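Local coordinates for EGF family domain-containing protein (Toxoplasma gondii, PDB 4Z80), which is an AMA-family surface protein that binds a peptide of its RON2-like partner and probably takes part in moving-junction formation during parasite invasion, at residues V353-P366 against P460-V472. Sequence-based numbering, arbitrary orientation.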
loop_
_atom_site.group_PDB
_atom_site.type_symbol
_atom_site.label_atom_id
_atom_site.label_comp_id
_atom_site.label_asym_id
_atom_site.label_seq_id
_atom_site.Cartn_x
_atom_site.Cartn_y
_atom_site.Cartn_z
ATOM N N VAL A 353 25.841 -6.797 12.855
ATOM C CA VAL A 353 25.831 -8.180 12.405
ATOM C C VAL A 353 26.065 -8.278 10.907
ATOM O O VAL A 353 25.899 -7.297 10.177
ATOM C CB VAL A 353 24.513 -8.902 12.762
ATOM C CG1 VAL A 353 24.450 -9.188 14.277
ATOM C CG2 VAL A 353 23.300 -8.095 12.299
ATOM N N ARG A 354 26.468 -9.478 10.498
ATOM C CA ARG A 354 26.751 -9.829 9.100
ATOM C C ARG A 354 25.930 -11.059 8.696
ATOM O O ARG A 354 25.885 -12.036 9.446
ATOM C CB ARG A 354 28.241 -10.141 8.910
ATOM C CG ARG A 354 29.211 -9.107 9.440
ATOM C CD ARG A 354 30.549 -9.743 9.822
ATOM N NE ARG A 354 31.214 -10.382 8.690
ATOM C CZ ARG A 354 32.252 -11.207 8.801
ATOM N NH1 ARG A 354 32.744 -11.517 9.997
ATOM N NH2 ARG A 354 32.797 -11.738 7.715
ATOM N N TRP A 355 25.302 -11.048 7.519
ATOM C CA TRP A 355 24.561 -12.225 7.052
ATOM C C TRP A 355 25.465 -13.434 6.854
ATOM O O TRP A 355 26.543 -13.312 6.276
ATOM C CB TRP A 355 23.851 -11.949 5.719
ATOM C CG TRP A 355 22.868 -10.822 5.745
ATOM C CD1 TRP A 355 23.015 -9.592 5.174
ATOM C CD2 TRP A 355 21.576 -10.825 6.363
ATOM N NE1 TRP A 355 21.902 -8.827 5.403
ATOM C CE2 TRP A 355 21.000 -9.561 6.127
ATOM C CE3 TRP A 355 20.851 -11.774 7.088
ATOM C CZ2 TRP A 355 19.741 -9.214 6.607
ATOM C CZ3 TRP A 355 19.603 -11.434 7.560
ATOM C CH2 TRP A 355 19.057 -10.164 7.320
ATOM N N GLY A 356 25.006 -14.602 7.288
ATOM C CA GLY A 356 25.761 -15.826 7.080
ATOM C C GLY A 356 24.906 -17.060 6.882
ATOM O O GLY A 356 23.672 -17.000 6.881
ATOM N N VAL A 357 25.585 -18.190 6.699
ATOM C CA VAL A 357 24.944 -19.504 6.661
ATOM C C VAL A 357 25.663 -20.393 7.676
ATOM O O VAL A 357 26.802 -20.127 8.035
ATOM C CB VAL A 357 24.984 -20.135 5.250
ATOM C CG1 VAL A 357 24.160 -19.296 4.270
ATOM C CG2 VAL A 357 26.422 -20.297 4.765
ATOM N N VAL A 358 24.993 -21.434 8.153
ATOM C CA VAL A 358 25.562 -22.252 9.213
ATOM C C VAL A 358 26.742 -23.052 8.667
ATOM O O VAL A 358 26.711 -23.536 7.535
ATOM C CB VAL A 358 24.509 -23.193 9.829
ATOM C CG1 VAL A 358 25.147 -24.149 10.832
ATOM C CG2 VAL A 358 23.417 -22.382 10.522
ATOM N N SER A 359 27.785 -23.147 9.480
ATOM C CA SER A 359 28.966 -23.926 9.142
ATOM C C SER A 359 29.316 -24.843 10.308
ATOM O O SER A 359 29.454 -24.387 11.440
ATOM C CB SER A 359 30.136 -23.004 8.808
ATOM O OG SER A 359 31.291 -23.748 8.457
ATOM N N LYS A 360 29.425 -26.138 10.024
ATOM C CA LYS A 360 29.800 -27.134 11.028
ATOM C C LYS A 360 28.917 -27.082 12.272
ATOM O O LYS A 360 29.411 -27.144 13.398
ATOM C CB LYS A 360 31.265 -26.955 11.424
ATOM C CG LYS A 360 32.238 -27.097 10.262
ATOM C CD LYS A 360 33.541 -26.373 10.539
ATOM C CE LYS A 360 34.393 -26.261 9.282
ATOM N NZ LYS A 360 34.965 -27.573 8.885
ATOM N N GLY A 361 27.613 -26.955 12.058
ATOM C CA GLY A 361 26.640 -27.100 13.125
ATOM C C GLY A 361 26.435 -25.902 14.033
ATOM O O GLY A 361 25.300 -25.466 14.225
ATOM N N LYS A 362 27.518 -25.375 14.604
ATOM C CA LYS A 362 27.402 -24.346 15.639
ATOM C C LYS A 362 28.196 -23.081 15.317
ATOM O O LYS A 362 28.420 -22.247 16.192
ATOM C CB LYS A 362 27.844 -24.919 16.995
ATOM C CG LYS A 362 28.774 -26.115 16.896
ATOM C CD LYS A 362 29.327 -26.519 18.263
ATOM C CE LYS A 362 30.421 -25.569 18.730
ATOM N NZ LYS A 362 31.234 -26.161 19.829
ATOM N N TYR A 363 28.594 -22.928 14.055
ATOM C CA TYR A 363 29.290 -21.722 13.616
ATOM C C TYR A 363 28.556 -21.106 12.439
ATOM O O TYR A 363 27.628 -21.700 11.891
ATOM C CB TYR A 363 30.740 -22.028 13.251
ATOM C CG TYR A 363 31.530 -22.566 14.425
ATOM C CD1 TYR A 363 32.188 -21.706 15.288
ATOM C CD2 TYR A 363 31.595 -23.930 14.680
ATOM C CE1 TYR A 363 32.901 -22.186 16.371
ATOM C CE2 TYR A 363 32.310 -24.419 15.764
ATOM C CZ TYR A 363 32.956 -23.538 16.605
ATOM O OH TYR A 363 33.667 -24.007 17.687
ATOM N N CYS A 364 28.963 -19.893 12.091
ATOM C CA CYS A 364 28.358 -19.147 11.002
ATOM C C CYS A 364 29.484 -18.665 10.103
ATOM O O CYS A 364 30.504 -18.191 10.591
ATOM C CB CYS A 364 27.530 -17.975 11.545
ATOM S SG CYS A 364 26.446 -17.148 10.340
ATOM N N LYS A 365 29.322 -18.825 8.795
ATOM C CA LYS A 365 30.262 -18.247 7.846
ATOM C C LYS A 365 29.529 -17.231 6.976
ATOM O O LYS A 365 28.340 -17.395 6.689
ATOM C CB LYS A 365 30.921 -19.336 6.991
ATOM C CG LYS A 365 29.955 -20.179 6.182
ATOM C CD LYS A 365 30.692 -21.256 5.386
ATOM C CE LYS A 365 29.725 -22.121 4.602
ATOM N NZ LYS A 365 30.432 -23.220 3.878
ATOM N N PRO A 366 30.229 -16.160 6.580
ATOM C CA PRO A 366 29.535 -15.150 5.784
ATOM C C PRO A 366 29.075 -15.727 4.465
ATOM O O PRO A 366 29.695 -16.645 3.913
ATOM C CB PRO A 366 30.588 -14.054 5.593
ATOM C CG PRO A 366 31.891 -14.715 5.851
ATOM C CD PRO A 366 31.620 -15.775 6.865
ATOM N N PRO A 460 19.252 -8.073 16.119
ATOM C CA PRO A 460 18.410 -9.234 15.848
ATOM C C PRO A 460 18.158 -9.986 17.142
ATOM O O PRO A 460 18.803 -9.689 18.146
ATOM C CB PRO A 460 19.257 -10.066 14.897
ATOM C CG PRO A 460 20.657 -9.782 15.358
ATOM C CD PRO A 460 20.663 -8.334 15.780
ATOM N N ASP A 461 17.245 -10.943 17.123
ATOM C CA ASP A 461 17.147 -11.903 18.217
ATOM C C ASP A 461 18.479 -12.650 18.328
ATOM O O ASP A 461 19.020 -13.117 17.323
ATOM C CB ASP A 461 15.980 -12.865 17.978
ATOM C CG ASP A 461 15.627 -13.685 19.207
ATOM O OD1 ASP A 461 16.525 -14.331 19.784
ATOM O OD2 ASP A 461 14.437 -13.681 19.585
ATOM N N SER A 462 19.019 -12.754 19.539
ATOM C CA SER A 462 20.320 -13.386 19.741
ATOM C C SER A 462 20.343 -14.868 19.330
ATOM O O SER A 462 21.419 -15.430 19.123
ATOM C CB SER A 462 20.756 -13.245 21.208
ATOM O OG SER A 462 19.832 -13.853 22.086
ATOM N N ILE A 463 19.174 -15.492 19.192
ATOM C CA ILE A 463 19.101 -16.864 18.691
ATOM C C ILE A 463 19.760 -17.001 17.312
ATOM O O ILE A 463 20.260 -18.070 16.952
ATOM C CB ILE A 463 17.638 -17.347 18.607
ATOM C CG1 ILE A 463 17.554 -18.860 18.356
ATOM C CG2 ILE A 463 16.872 -16.624 17.510
ATOM C CD1 ILE A 463 18.250 -19.716 19.400
ATOM N N ALA A 464 19.783 -15.907 16.561
ATOM C CA ALA A 464 20.353 -15.907 15.204
ATOM C C ALA A 464 21.875 -15.920 15.164
ATOM O O ALA A 464 22.467 -16.323 14.162
ATOM C CB ALA A 464 19.855 -14.705 14.449
ATOM N N VAL A 465 22.511 -15.471 16.241
ATOM C CA VAL A 465 23.929 -15.162 16.225
ATOM C C VAL A 465 24.767 -16.365 16.653
ATOM O O VAL A 465 24.500 -16.998 17.677
ATOM C CB VAL A 465 24.216 -13.937 17.121
ATOM C CG1 VAL A 465 25.694 -13.620 17.158
ATOM C CG2 VAL A 465 23.447 -12.723 16.617
ATOM N N LEU A 466 25.760 -16.694 15.831
ATOM C CA LEU A 466 26.713 -17.764 16.126
ATOM C C LEU A 466 28.130 -17.238 15.955
ATOM O O LEU A 466 28.360 -16.294 15.199
ATOM C CB LEU A 466 26.496 -18.975 15.212
ATOM C CG LEU A 466 25.219 -19.778 15.405
ATOM C CD1 LEU A 466 25.056 -20.796 14.281
ATOM C CD2 LEU A 466 25.216 -20.474 16.757
ATOM N N PRO A 467 29.097 -17.851 16.656
ATOM C CA PRO A 467 30.498 -17.484 16.428
ATOM C C PRO A 467 30.914 -17.781 14.992
ATOM O O PRO A 467 30.421 -18.747 14.398
ATOM C CB PRO A 467 31.266 -18.363 17.424
ATOM C CG PRO A 467 30.334 -19.481 17.764
ATOM C CD PRO A 467 28.951 -18.925 17.650
ATOM N N GLU A 468 31.806 -16.962 14.446
ATOM C CA GLU A 468 32.253 -17.143 13.076
ATOM C C GLU A 468 33.137 -18.373 12.949
ATOM O O GLU A 468 33.978 -18.642 13.810
ATOM C CB GLU A 468 33.010 -15.906 12.568
ATOM C CG GLU A 468 33.578 -16.092 11.156
ATOM C CD GLU A 468 34.164 -14.822 10.557
ATOM O OE1 GLU A 468 34.235 -13.794 11.260
ATOM O OE2 GLU A 468 34.558 -14.862 9.370
ATOM N N ASP A 469 32.916 -19.135 11.885
ATOM C CA ASP A 469 33.869 -20.150 11.462
ATOM C C ASP A 469 35.040 -19.441 10.792
ATOM O O ASP A 469 34.946 -19.046 9.634
ATOM C CB ASP A 469 33.212 -21.149 10.509
ATOM C CG ASP A 469 34.140 -22.290 10.120
ATOM O OD1 ASP A 469 35.346 -22.230 10.447
ATOM O OD2 ASP A 469 33.658 -23.252 9.491
ATOM N N LYS A 470 36.141 -19.278 11.518
ATOM C CA LYS A 470 37.275 -18.519 11.003
ATOM C C LYS A 470 38.272 -19.396 10.245
ATOM O O LYS A 470 39.341 -18.926 9.856
ATOM C CB LYS A 470 37.988 -17.798 12.149
ATOM C CG LYS A 470 37.132 -16.747 12.838
ATOM C CD LYS A 470 37.903 -16.018 13.919
ATOM C CE LYS A 470 37.013 -15.029 14.654
ATOM N NZ LYS A 470 37.686 -14.461 15.851
ATOM N N CYS A 471 37.915 -20.660 10.026
ATOM C CA CYS A 471 38.807 -21.609 9.362
ATOM C C CYS A 471 38.512 -21.752 7.869
ATOM O O CYS A 471 39.250 -22.428 7.150
ATOM C CB CYS A 471 38.709 -22.979 10.032
ATOM S SG CYS A 471 39.418 -23.037 11.689
ATOM N N VAL A 472 37.440 -21.112 7.410
ATOM C CA VAL A 472 37.002 -21.221 6.018
ATOM C C VAL A 472 38.124 -20.860 5.047
ATOM O O VAL A 472 38.245 -21.455 3.976
ATOM C CB VAL A 472 35.788 -20.306 5.721
ATOM C CG1 VAL A 472 35.212 -20.610 4.346
ATOM C CG2 VAL A 472 34.704 -20.470 6.778
HETATM O O HOH W 1 35.252 -13.039 7.590
#
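The carboxylate of Asp-469 is gripped through both of its oxygens. OD2 accepts the hydroxyl of Ser-359, OG to OD2 2.6 Å, on its anti lone pair, while OD1 takes the backbone N of Cys-471 in an Asx turn. Its CG lies trans to the main-chain N (chi1 -176°), which carries the carboxylate out to Ser-359 at the end of strand 353-359, where the CD and CE methylenes of Lys-360 cross it at about a right angle. Lys-360 NZ, 4.6 Å from Asp-469 OD2, is too far for a salt bridge but may favour the charged acid.

Cys-364 makes two bonds that straddle Glu-468, the pattern of a single parallel bridge: its N donates to Pro-467 O (3.0 Å), and its O receives Asp-469 N (2.9 Å). Glu-468 then extends its chain to Arg-354. Arg-354 NH1 meets Glu-468 OE1 at 3.0 Å from above the carboxylate, the two planes turned 70° apart, and a water joins Arg-354 NH2 to Glu-468 OE2, adding a second link to the salt bridge.

Apolar groups fill in alongside. Leu-466 sets CB against CB of Cys-364 at 3.9 Å, Pro-467 lays CG near CD1 of the Tyr-363 ring, and Val-353 CG1 reaches Pro-460 CG at 4.0 Å.

The 460-472 segment thus crosses beside a hairpin of the PAN-clan AMA1 family region, bridging its outer strand 363-366 only at Cys-364. Strand 436-440 lies on the other side of 353-359, the Cys-364 to Cys-436 disulfide joining both outer strands of this antiparallel sheet, and helix 8-16 packs on Pro-460, Ala-464 and Leu-466.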